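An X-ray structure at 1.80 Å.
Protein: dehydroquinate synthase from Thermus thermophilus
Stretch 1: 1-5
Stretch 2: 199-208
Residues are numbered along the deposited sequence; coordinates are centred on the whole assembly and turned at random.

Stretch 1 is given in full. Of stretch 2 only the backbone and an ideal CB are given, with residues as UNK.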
ATOM      1  N   MET A   1     -16.230 -23.852 -18.905  1.00 35.87           N
ATOM      2  CA  MET A   1     -15.112 -23.046 -18.335  1.00 34.75           C
ATOM      3  C   MET A   1     -14.825 -21.854 -19.236  1.00 34.55           C
ATOM      4  O   MET A   1     -14.574 -22.012 -20.427  1.00 36.28           O
ATOM      5  CB  MET A   1     -13.851 -23.902 -18.206  1.00 35.45           C
ATOM      6  CG  MET A   1     -12.701 -23.221 -17.465  1.00 36.01           C
ATOM      7  SD  MET A   1     -13.202 -22.648 -15.816  1.00 34.58           S
ATOM      8  CE  MET A   1     -13.428 -24.216 -14.971  1.00 32.82           C
ATOM      9  N   GLN A   2     -14.872 -20.660 -18.659  1.00 32.04           N
ATOM     10  CA  GLN A   2     -14.618 -19.435 -19.403  1.00 30.49           C
ATOM     11  C   GLN A   2     -13.314 -18.824 -18.915  1.00 29.18           C
ATOM     12  O   GLN A   2     -13.105 -18.704 -17.715  1.00 26.51           O
ATOM     13  CB  GLN A   2     -15.754 -18.439 -19.167  1.00 32.81           C
ATOM     14  CG  GLN A   2     -17.120 -18.961 -19.556  1.00 35.20           C
ATOM     15  CD  GLN A   2     -17.226 -19.206 -21.039  1.00 37.68           C
ATOM     16  OE1 GLN A   2     -17.025 -18.294 -21.844  1.00 39.89           O
ATOM     17  NE2 GLN A   2     -17.537 -20.442 -21.415  1.00 38.77           N
ATOM     18  N   ARG A   3     -12.439 -18.441 -19.839  1.00 27.58           N
ATOM     19  CA  ARG A   3     -11.182 -17.827 -19.449  1.00 28.21           C
ATOM     20  C   ARG A   3     -11.087 -16.427 -20.035  1.00 29.50           C
ATOM     21  O   ARG A   3     -11.113 -16.247 -21.256  1.00 29.17           O
ATOM     22  CB  ARG A   3      -9.988 -18.664 -19.916  1.00 29.15           C
ATOM     23  CG  ARG A   3      -8.649 -18.164 -19.375  1.00 27.43           C
ATOM     24  CD  ARG A   3      -7.466 -18.921 -19.988  1.00 29.82           C
ATOM     25  NE  ARG A   3      -6.183 -18.396 -19.521  1.00 30.99           N
ATOM     26  CZ  ARG A   3      -5.526 -18.841 -18.454  1.00 27.16           C
ATOM     27  NH1 ARG A   3      -6.019 -19.837 -17.727  1.00 30.46           N
ATOM     28  NH2 ARG A   3      -4.373 -18.284 -18.112  1.00 28.30           N
ATOM     29  N   LEU A   4     -11.001 -15.435 -19.158  1.00 26.93           N
ATOM     30  CA  LEU A   4     -10.878 -14.050 -19.580  1.00 26.36           C
ATOM     31  C   LEU A   4      -9.488 -13.589 -19.175  1.00 25.84           C
ATOM     32  O   LEU A   4      -8.835 -14.223 -18.341  1.00 24.55           O
ATOM     33  CB  LEU A   4     -11.928 -13.171 -18.894  1.00 26.99           C
ATOM     34  CG  LEU A   4     -13.407 -13.383 -19.225  1.00 30.87           C
ATOM     35  CD1 LEU A   4     -13.871 -14.737 -18.720  1.00 32.05           C
ATOM     36  CD2 LEU A   4     -14.221 -12.269 -18.581  1.00 30.20           C
ATOM     37  N   GLU A   5      -9.032 -12.494 -19.765  1.00 24.29           N
ATOM     38  CA  GLU A   5      -7.716 -11.976 -19.430  1.00 24.75           C
ATOM     39  C   GLU A   5      -7.728 -10.472 -19.227  1.00 25.24           C
ATOM     40  O   GLU A   5      -8.332  -9.726 -20.005  1.00 24.05           O
ATOM     41  CB  GLU A   5      -6.699 -12.307 -20.528  1.00 28.42           C
ATOM     42  CG  GLU A   5      -6.563 -13.785 -20.854  1.00 33.96           C
ATOM     43  CD  GLU A   5      -5.398 -14.067 -21.792  1.00 36.89           C
ATOM     44  OE1 GLU A   5      -5.211 -13.303 -22.765  1.00 38.06           O
ATOM     45  OE2 GLU A   5      -4.674 -15.057 -21.560  1.00 40.56           O
ATOM     46  N   UNK A 199     -25.862 -19.448 -16.776  1.00 28.60           N
ATOM     47  CA  UNK A 199     -25.225 -18.526 -15.836  1.00 27.99           C
ATOM     48  C   UNK A 199     -23.746 -18.292 -16.136  1.00 28.45           C
ATOM     49  O   UNK A 199     -23.280 -17.152 -16.134  1.00 27.40           O
ATOM     50  CB  UNK A 199     -25.376 -19.059 -14.410  1.00 27.99           C
ATOM     51  N   UNK A 200     -23.003 -19.366 -16.390  1.00 28.45           N
ATOM     52  CA  UNK A 200     -21.575 -19.230 -16.675  1.00 27.86           C
ATOM     53  C   UNK A 200     -21.299 -18.206 -17.774  1.00 28.61           C
ATOM     54  O   UNK A 200     -20.480 -17.305 -17.598  1.00 28.33           O
ATOM     55  CB  UNK A 200     -20.991 -20.586 -17.076  1.00 27.86           C
ATOM     56  N   UNK A 201     -21.984 -18.343 -18.906  1.00 27.64           N
ATOM     57  CA  UNK A 201     -21.796 -17.422 -20.025  1.00 27.17           C
ATOM     58  C   UNK A 201     -22.213 -15.996 -19.661  1.00 26.18           C
ATOM     59  O   UNK A 201     -21.591 -15.024 -20.105  1.00 27.09           O
ATOM     60  CB  UNK A 201     -22.591 -17.903 -21.241  1.00 27.17           C
ATOM     61  N   UNK A 202     -23.270 -15.871 -18.864  1.00 24.58           N
ATOM     62  CA  UNK A 202     -23.752 -14.558 -18.451  1.00 23.88           C
ATOM     63  C   UNK A 202     -22.703 -13.863 -17.579  1.00 22.17           C
ATOM     64  O   UNK A 202     -22.378 -12.696 -17.797  1.00 22.78           O
ATOM     65  CB  UNK A 202     -25.078 -14.684 -17.698  1.00 23.88           C
ATOM     66  N   UNK A 203     -22.179 -14.578 -16.591  1.00 22.13           N
ATOM     67  CA  UNK A 203     -21.172 -13.992 -15.701  1.00 22.34           C
ATOM     68  C   UNK A 203     -19.893 -13.623 -16.441  1.00 23.06           C
ATOM     69  O   UNK A 203     -19.300 -12.565 -16.190  1.00 23.94           O
ATOM     70  CB  UNK A 203     -20.845 -14.964 -14.566  1.00 22.34           C
ATOM     71  N   UNK A 204     -19.470 -14.486 -17.357  1.00 22.07           N
ATOM     72  CA  UNK A 204     -18.267 -14.220 -18.140  1.00 23.20           C
ATOM     73  C   UNK A 204     -18.488 -12.967 -18.972  1.00 23.98           C
ATOM     74  O   UNK A 204     -17.585 -12.146 -19.131  1.00 24.02           O
ATOM     75  CB  UNK A 204     -17.913 -15.411 -19.033  1.00 23.20           C
ATOM     76  N   UNK A 205     -19.698 -12.812 -19.500  1.00 23.66           N
ATOM     77  CA  UNK A 205     -20.001 -11.637 -20.300  1.00 23.80           C
ATOM     78  C   UNK A 205     -19.963 -10.386 -19.420  1.00 23.09           C
ATOM     79  O   UNK A 205     -19.460  -9.339 -19.833  1.00 21.47           O
ATOM     80  CB  UNK A 205     -21.366 -11.782 -20.976  1.00 23.80           C
ATOM     81  N   UNK A 206     -20.486 -10.502 -18.205  1.00 22.33           N
ATOM     82  CA  UNK A 206     -20.518  -9.376 -17.276  1.00 21.83           C
ATOM     83  C   UNK A 206     -19.105  -8.909 -16.922  1.00 21.83           C
ATOM     84  O   UNK A 206     -18.820  -7.710 -16.912  1.00 23.71           O
ATOM     85  CB  UNK A 206     -21.279  -9.760 -16.005  1.00 21.83           C
ATOM     86  N   UNK A 207     -18.222  -9.853 -16.628  1.00 21.50           N
ATOM     87  CA  UNK A 207     -16.848  -9.507 -16.277  1.00 25.08           C
ATOM     88  C   UNK A 207     -16.124  -8.881 -17.462  1.00 25.04           C
ATOM     89  O   UNK A 207     -15.381  -7.912 -17.310  1.00 23.98           O
ATOM     90  CB  UNK A 207     -16.092 -10.746 -15.792  1.00 25.08           C
ATOM     91  N   UNK A 208     -16.359  -9.432 -18.647  1.00 26.57           N
ATOM     92  CA  UNK A 208     -15.717  -8.932 -19.859  1.00 26.73           C
ATOM     93  C   UNK A 208     -15.996  -7.449 -20.088  1.00 27.27           C
ATOM     94  O   UNK A 208     -15.142  -6.726 -20.600  1.00 27.38           O
ATOM     95  CB  UNK A 208     -16.186  -9.740 -21.071  1.00 26.73           C
TER

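Stretch 2 is a helix throughout, with phi between -66° and -52° and psi between -51° and -34°, and it runs nearly parallel to strand 2-5, the axes approaching to 9.3 Å at an angle of 2°. On the strand, Gln-2 and Leu-4 point toward the helix and Arg-3 points away, so the positions that matter are those facing these two side chains and the chain terminus.

Position 199 has nothing of stretch 1 within 5.5 Å of its ideal CB, and many residues would fit; it is Leu-199, which makes no contact with the strand.

At position 200, CA-to-CB points toward the strand, and the ideal CB lies 4.9 Å from Gln-2 CG. Beyond it stretch 1 offers two donors, the amino terminus of Met-1 and the side-chain amide of Gln-2. An acceptor on a side chain long enough to reach them is favoured: glutamate best, because the terminus is charged, with glutamine possible. The residue is Glu-200. Its chi1 and chi2 are both t, extending the carboxylate so that OE1 accepts from Met-1 N at 2.7 Å, a salt bridge as well as a hydrogen bond, and from Gln-2 NE2 at 3.0 Å. A water accepts from Met-1 N (2.6 Å) and donates to Glu-200 OE2 (2.7 Å), linking the second carboxylate oxygen to the same terminus.

Positions 201, 202 and 203 place no ideal CB within 5.5 Å of the strand, which therefore sets little preference. They are Ala-201, Phe-202 and Leu-203.

Position 204 faces the strand directly. Its ideal CB is already 3.7 Å from Gln-2 CG and 4.1 Å from Leu-4 CD1, leaving little room for further atoms in those directions; alanine, glycine or perhaps serine would suit. In Ala-204 the methyl packs against both residues, with CB 3.7 Å from Gln-2 CG, while the backbone O comes within 3.4 Å of Leu-4 CD2.

Position 205 points away and 206 sideways, so stretch 1 imposes no choice; they are Arg-205 and Ala-206, neither touching the strand.

Position 207 again points toward the strand, its ideal CB 3.7 Å from Leu-4 CD2. An apolar side chain is expected, such as valine, isoleucine, leucine or alanine. It is Val-207, with chi1 t, whose CB lies 3.6 Å from Leu-4 CD2.

Position 208 points sideways, with its ideal CB 4.1 Å from Leu-4 CD2. Alanine or another apolar residue would serve. Ala-208 sets its CB 4.0 Å from Leu-4 CD2, so that this one methyl contacts 204, 207 and 208 together.

Stretch 2 (199-208) LEAFLARAVA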
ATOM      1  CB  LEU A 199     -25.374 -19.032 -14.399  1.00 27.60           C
ATOM      2  CG  LEU A 199     -24.748 -18.128 -13.326  1.00 26.12           C
ATOM      3  CD1 LEU A 199     -25.422 -16.768 -13.345  1.00 26.11           C
ATOM      4  CD2 LEU A 199     -24.898 -18.770 -11.947  1.00 26.14           C
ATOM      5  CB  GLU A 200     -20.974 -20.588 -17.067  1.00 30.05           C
ATOM      6  CG  GLU A 200     -19.578 -20.498 -17.661  1.00 29.84           C
ATOM      7  CD  GLU A 200     -18.967 -21.856 -17.973  1.00 30.24           C
ATOM      8  OE1 GLU A 200     -18.174 -21.942 -18.933  1.00 30.90           O
ATOM      9  OE2 GLU A 200     -19.262 -22.831 -17.253  1.00 30.96           O
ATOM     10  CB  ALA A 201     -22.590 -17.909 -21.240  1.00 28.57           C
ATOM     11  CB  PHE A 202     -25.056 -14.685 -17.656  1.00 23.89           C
ATOM     12  CG  PHE A 202     -25.616 -13.362 -17.204  1.00 24.45           C
ATOM     13  CD1 PHE A 202     -26.509 -12.658 -18.005  1.00 23.91           C
ATOM     14  CD2 PHE A 202     -25.216 -12.804 -15.993  1.00 22.74           C
ATOM     15  CE1 PHE A 202     -26.998 -11.413 -17.610  1.00 25.93           C
ATOM     16  CE2 PHE A 202     -25.696 -11.558 -15.589  1.00 23.65           C
ATOM     17  CZ  PHE A 202     -26.588 -10.860 -16.398  1.00 24.51           C
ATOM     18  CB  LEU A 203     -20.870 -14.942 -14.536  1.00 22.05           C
ATOM     19  CG  LEU A 203     -22.001 -15.054 -13.500  1.00 24.47           C
ATOM     20  CD1 LEU A 203     -21.653 -16.094 -12.452  1.00 25.20           C
ATOM     21  CD2 LEU A 203     -22.243 -13.701 -12.843  1.00 24.95           C
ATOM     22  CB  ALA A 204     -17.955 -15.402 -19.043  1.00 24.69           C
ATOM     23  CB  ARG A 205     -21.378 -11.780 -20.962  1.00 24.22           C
ATOM     24  CG  ARG A 205     -21.775 -10.579 -21.804  1.00 27.60           C
ATOM     25  CD  ARG A 205     -23.103 -10.808 -22.515  1.00 32.58           C
ATOM     26  NE  ARG A 205     -22.960 -11.704 -23.657  1.00 35.67           N
ATOM     27  CZ  ARG A 205     -22.393 -11.367 -24.814  1.00 37.85           C
ATOM     28  NH1 ARG A 205     -21.912 -10.144 -25.000  1.00 39.17           N
ATOM     29  NH2 ARG A 205     -22.301 -12.259 -25.789  1.00 38.57           N
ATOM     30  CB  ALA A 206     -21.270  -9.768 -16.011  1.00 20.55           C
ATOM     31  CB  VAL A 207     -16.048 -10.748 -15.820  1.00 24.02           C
ATOM     32  CG1 VAL A 207     -14.625 -10.336 -15.455  1.00 25.21           C
ATOM     33  CG2 VAL A 207     -16.731 -11.401 -14.622  1.00 25.45           C
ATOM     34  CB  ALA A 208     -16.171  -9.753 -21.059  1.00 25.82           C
TER
HETATM   35  O   HOH W   1     -17.438 -24.722 -16.770  1.00 34.77           O
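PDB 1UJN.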